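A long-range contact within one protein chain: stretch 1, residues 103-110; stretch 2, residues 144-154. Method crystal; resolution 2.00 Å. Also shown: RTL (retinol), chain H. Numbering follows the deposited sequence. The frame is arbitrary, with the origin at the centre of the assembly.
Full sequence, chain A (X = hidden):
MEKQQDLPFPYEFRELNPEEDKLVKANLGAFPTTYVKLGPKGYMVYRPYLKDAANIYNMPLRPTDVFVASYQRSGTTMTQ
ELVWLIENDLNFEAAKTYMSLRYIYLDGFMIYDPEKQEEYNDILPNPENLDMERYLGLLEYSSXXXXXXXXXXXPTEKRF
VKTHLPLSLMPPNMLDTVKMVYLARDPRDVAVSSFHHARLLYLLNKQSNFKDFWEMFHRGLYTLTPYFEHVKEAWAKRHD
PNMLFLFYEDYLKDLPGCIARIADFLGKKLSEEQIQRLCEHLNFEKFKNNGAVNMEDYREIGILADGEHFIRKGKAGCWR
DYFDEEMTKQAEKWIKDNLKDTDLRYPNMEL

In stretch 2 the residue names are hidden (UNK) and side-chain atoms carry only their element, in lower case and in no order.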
# COMPACT_ATOMS: atom_id res chain seq x y z
N TYR A 103 1.05 13.53 0.01
CA TYR A 103 1.76 12.48 -0.70
C TYR A 103 1.13 12.19 -2.05
O TYR A 103 -0.08 12.31 -2.22
CB TYR A 103 1.73 11.17 0.10
CG TYR A 103 2.73 11.05 1.22
CD1 TYR A 103 2.53 11.68 2.44
CD2 TYR A 103 3.88 10.28 1.05
CE1 TYR A 103 3.45 11.54 3.48
CE2 TYR A 103 4.81 10.14 2.08
CZ TYR A 103 4.58 10.77 3.29
OH TYR A 103 5.49 10.60 4.30
N ILE A 104 1.96 11.82 -3.02
CA ILE A 104 1.45 11.45 -4.33
C ILE A 104 1.46 9.93 -4.27
O ILE A 104 2.46 9.32 -3.90
CB ILE A 104 2.36 11.89 -5.48
CG1 ILE A 104 2.29 13.41 -5.64
CG2 ILE A 104 1.94 11.18 -6.78
CD1 ILE A 104 3.19 13.95 -6.72
N TYR A 105 0.32 9.34 -4.59
CA TYR A 105 0.18 7.90 -4.59
C TYR A 105 0.58 7.49 -5.99
O TYR A 105 -0.21 7.56 -6.92
CB TYR A 105 -1.28 7.55 -4.29
CG TYR A 105 -1.56 6.09 -4.07
CD1 TYR A 105 -2.84 5.67 -3.71
CD2 TYR A 105 -0.57 5.12 -4.23
CE1 TYR A 105 -3.13 4.32 -3.52
CE2 TYR A 105 -0.85 3.78 -4.05
CZ TYR A 105 -2.14 3.38 -3.70
OH TYR A 105 -2.44 2.05 -3.52
N LEU A 106 1.84 7.07 -6.14
CA LEU A 106 2.40 6.67 -7.42
C LEU A 106 1.57 5.66 -8.22
O LEU A 106 1.28 5.88 -9.40
CB LEU A 106 3.82 6.14 -7.22
CG LEU A 106 4.64 5.86 -8.48
CD1 LEU A 106 4.64 7.09 -9.38
CD2 LEU A 106 6.06 5.48 -8.10
N ASP A 107 1.19 4.56 -7.58
CA ASP A 107 0.41 3.53 -8.26
C ASP A 107 -1.10 3.56 -8.01
O ASP A 107 -1.80 2.62 -8.37
CB ASP A 107 1.00 2.14 -7.96
CG ASP A 107 1.24 1.89 -6.48
OD1 ASP A 107 1.86 2.74 -5.81
OD2 ASP A 107 0.82 0.83 -5.98
N GLY A 108 -1.60 4.63 -7.40
CA GLY A 108 -3.03 4.71 -7.13
C GLY A 108 -3.92 4.68 -8.37
O GLY A 108 -4.98 4.05 -8.38
N PHE A 109 -3.48 5.35 -9.42
CA PHE A 109 -4.27 5.42 -10.64
C PHE A 109 -4.66 4.08 -11.24
O PHE A 109 -5.77 3.93 -11.73
CB PHE A 109 -3.51 6.20 -11.70
CG PHE A 109 -2.38 5.43 -12.31
CD1 PHE A 109 -2.55 4.77 -13.52
CD2 PHE A 109 -1.17 5.31 -11.64
CE1 PHE A 109 -1.53 4.01 -14.07
CE2 PHE A 109 -0.14 4.54 -12.18
CZ PHE A 109 -0.32 3.89 -13.40
N MET A 110 -3.75 3.11 -11.20
CA MET A 110 -3.99 1.81 -11.85
C MET A 110 -5.29 1.08 -11.54
O MET A 110 -5.75 0.26 -12.35
CB MET A 110 -2.81 0.86 -11.60
CG MET A 110 -2.86 0.06 -10.31
SD MET A 110 -1.66 -1.30 -10.32
CE MET A 110 -1.54 -1.69 -8.55
N UNK A 144 -5.22 10.08 -14.09
CA UNK A 144 -3.90 10.64 -14.34
C UNK A 144 -2.78 9.68 -13.94
O UNK A 144 -2.69 9.28 -12.78
c UNK A 144 -4.84 14.03 -12.80
n UNK A 144 -2.05 16.31 -12.11
c UNK A 144 -3.20 15.66 -11.96
c UNK A 144 -4.89 12.91 -13.81
n UNK A 144 -3.96 15.89 -10.90
c UNK A 144 -3.76 11.94 -13.56
n UNK A 144 -3.60 14.78 -12.88
N UNK A 145 -1.92 9.30 -14.89
CA UNK A 145 -0.82 8.38 -14.55
C UNK A 145 -0.02 8.91 -13.36
O UNK A 145 0.14 10.12 -13.19
c UNK A 145 -1.08 8.51 -16.90
c UNK A 145 -1.93 9.61 -16.33
c UNK A 145 -0.01 8.35 -15.84
N UNK A 146 0.49 8.00 -12.54
CA UNK A 146 1.26 8.40 -11.38
C UNK A 146 2.48 9.24 -11.72
O UNK A 146 2.79 10.21 -11.02
N UNK A 147 3.17 8.87 -12.80
CA UNK A 147 4.37 9.59 -13.20
C UNK A 147 4.10 11.05 -13.52
O UNK A 147 4.91 11.92 -13.20
o UNK A 147 4.15 8.91 -15.53
c UNK A 147 5.01 8.90 -14.41
N UNK A 148 2.96 11.34 -14.15
CA UNK A 148 2.66 12.73 -14.47
C UNK A 148 2.40 13.54 -13.20
O UNK A 148 2.69 14.73 -13.15
c UNK A 148 1.46 12.83 -15.42
o UNK A 148 0.28 12.26 -14.87
N UNK A 149 1.86 12.88 -12.17
CA UNK A 149 1.59 13.57 -10.91
C UNK A 149 2.91 14.03 -10.29
O UNK A 149 3.05 15.18 -9.91
c UNK A 149 0.85 12.66 -9.94
c UNK A 149 -0.96 11.09 -9.27
c UNK A 149 -1.56 13.28 -10.29
c UNK A 149 -0.56 12.14 -10.29
N UNK A 150 3.87 13.12 -10.20
CA UNK A 150 5.18 13.46 -9.64
C UNK A 150 5.87 14.54 -10.45
O UNK A 150 6.32 15.55 -9.91
c UNK A 150 5.77 11.01 -8.75
c UNK A 150 5.56 11.44 -7.31
c UNK A 150 6.92 10.02 -8.84
c UNK A 150 6.10 12.23 -9.62
N UNK A 151 5.94 14.33 -11.77
CA UNK A 151 6.60 15.27 -12.68
C UNK A 151 6.04 16.68 -12.57
O UNK A 151 6.75 17.66 -12.78
c UNK A 151 6.47 14.77 -14.12
N UNK A 152 4.76 16.78 -12.23
CA UNK A 152 4.09 18.06 -12.10
C UNK A 152 4.48 18.84 -10.84
O UNK A 152 4.40 20.07 -10.81
c UNK A 152 2.58 17.85 -12.15
N UNK A 153 4.92 18.14 -9.80
CA UNK A 153 5.32 18.82 -8.57
C UNK A 153 6.54 19.70 -8.86
O UNK A 153 7.54 19.23 -9.40
c UNK A 153 6.22 18.53 -6.24
c UNK A 153 4.41 17.00 -7.08
c UNK A 153 5.67 17.80 -7.46
N UNK A 154 6.47 21.00 -8.53
CA UNK A 154 7.60 21.91 -8.77
C UNK A 154 8.85 21.48 -8.00
O UNK A 154 8.75 21.00 -6.88
c UNK A 154 5.60 23.14 -8.39
c UNK A 154 7.08 23.26 -8.27
c UNK A 154 5.33 21.72 -7.95
C1 RTL H . -13.10 2.82 -6.51
C2 RTL H . -13.74 2.32 -7.85
C3 RTL H . -13.37 3.18 -9.04
C4 RTL H . -12.56 4.46 -9.21
C5 RTL H . -12.04 4.81 -7.81
C6 RTL H . -12.23 4.13 -6.60
C7 RTL H . -11.64 4.58 -5.32
C8 RTL H . -10.36 4.31 -4.92
C9 RTL H . -9.77 4.75 -3.65
C10 RTL H . -8.46 4.40 -3.40
C11 RTL H . -7.60 4.68 -2.23
C12 RTL H . -6.95 3.55 -1.79
C13 RTL H . -6.00 3.23 -0.70
C14 RTL H . -5.39 2.08 -0.29
C15 RTL H . -4.04 1.77 -0.80
O1 RTL H . -3.06 2.32 -0.02
C16 RTL H . -12.31 1.56 -6.11
C17 RTL H . -14.32 2.93 -5.58
C18 RTL H . -11.22 6.11 -7.88
C19 RTL H . -10.61 5.58 -2.66
C20 RTL H . -5.74 4.55 0.05

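Position 144 carries three carbons, a nitrogen, then a carbon bearing two more nitrogens: a guanidinium on a long arm. Its CA-to-CB bond points away from stretch 1, and the contact is left to the backbone, whose O lies 3.4 Å from F109 CB. This is R144.

At 145 three carbons close a ring onto the backbone N, which defines proline. The CA-to-CB bond of P145 points away from stretch 1, while its CA sits over one face of the F109 ring, 4.1 Å from the centroid and 14° off the normal, a CH-pi contact. It occupies the N-cap position.

Position 146 has no side-chain atoms, so it is glycine. An ideal CB on G146 would fall 1.8 Å from L106 O, a clash. Without it, G146 CA comes within 3.2 Å of L106 O, a CA-H...O contact with 154° at the hydrogen, and G146 N reaches 3.3 Å from F109 CD2.

At 147 one carbon then one oxygen make a serine, whose CA-to-CB bond points away from stretch 1. The backbone N of S147 lies 4.1 Å from L106 CD1, and its hydroxyl is hydrogen-bonded elsewhere in the structure.

Position 148 repeats the pattern, one carbon and one oxygen, out of reach of stretch 1. The oxygen turns back to the helix start: in this second serine, S148 OG donates to P145 O at 2.7 Å.

Four carbons forked at the second identify 149 as leucine. Its CA-to-CB bond points toward stretch 1, and L149 CB packs 3.7 Å from I104 CG2.

Position 150 has the same four-carbon fork, with a CA-to-CB bond that runs sideways but an end that comes nearer, so this too is leucine. L150 CD2 is 3.5 Å from I104 CD1, and L150 CD1 is 3.8 Å from L106 CD1.

Single carbons at 151 and 152 mark alanines, A151 and A152, exposed and without contact.

At 153 one carbon carries two more: valine, with V153 CG2 3.3 Å from I104 CD1.

At 154 three carbons again close onto N, giving P154, out of reach of stretch 1.

No hydrogen bond crosses between the stretches; the contact is made of apolar packing, a CH-pi contact and a CA-H...O contact. I104, whose CA-to-CB bond points toward stretch 2, packs its side chain against L149 and L150 of the helix and V153 in the loop after it. At the other end, stretch 2 contributes mainly backbone: G146 CA meets L106 O, and P145 CA lies over one face of the F109 ring. The rule is close backbone approach where a glycine allows it, and branched apolar packing farther along the stretch.

Stretch 2 144-154: RPGSSLLAAVP
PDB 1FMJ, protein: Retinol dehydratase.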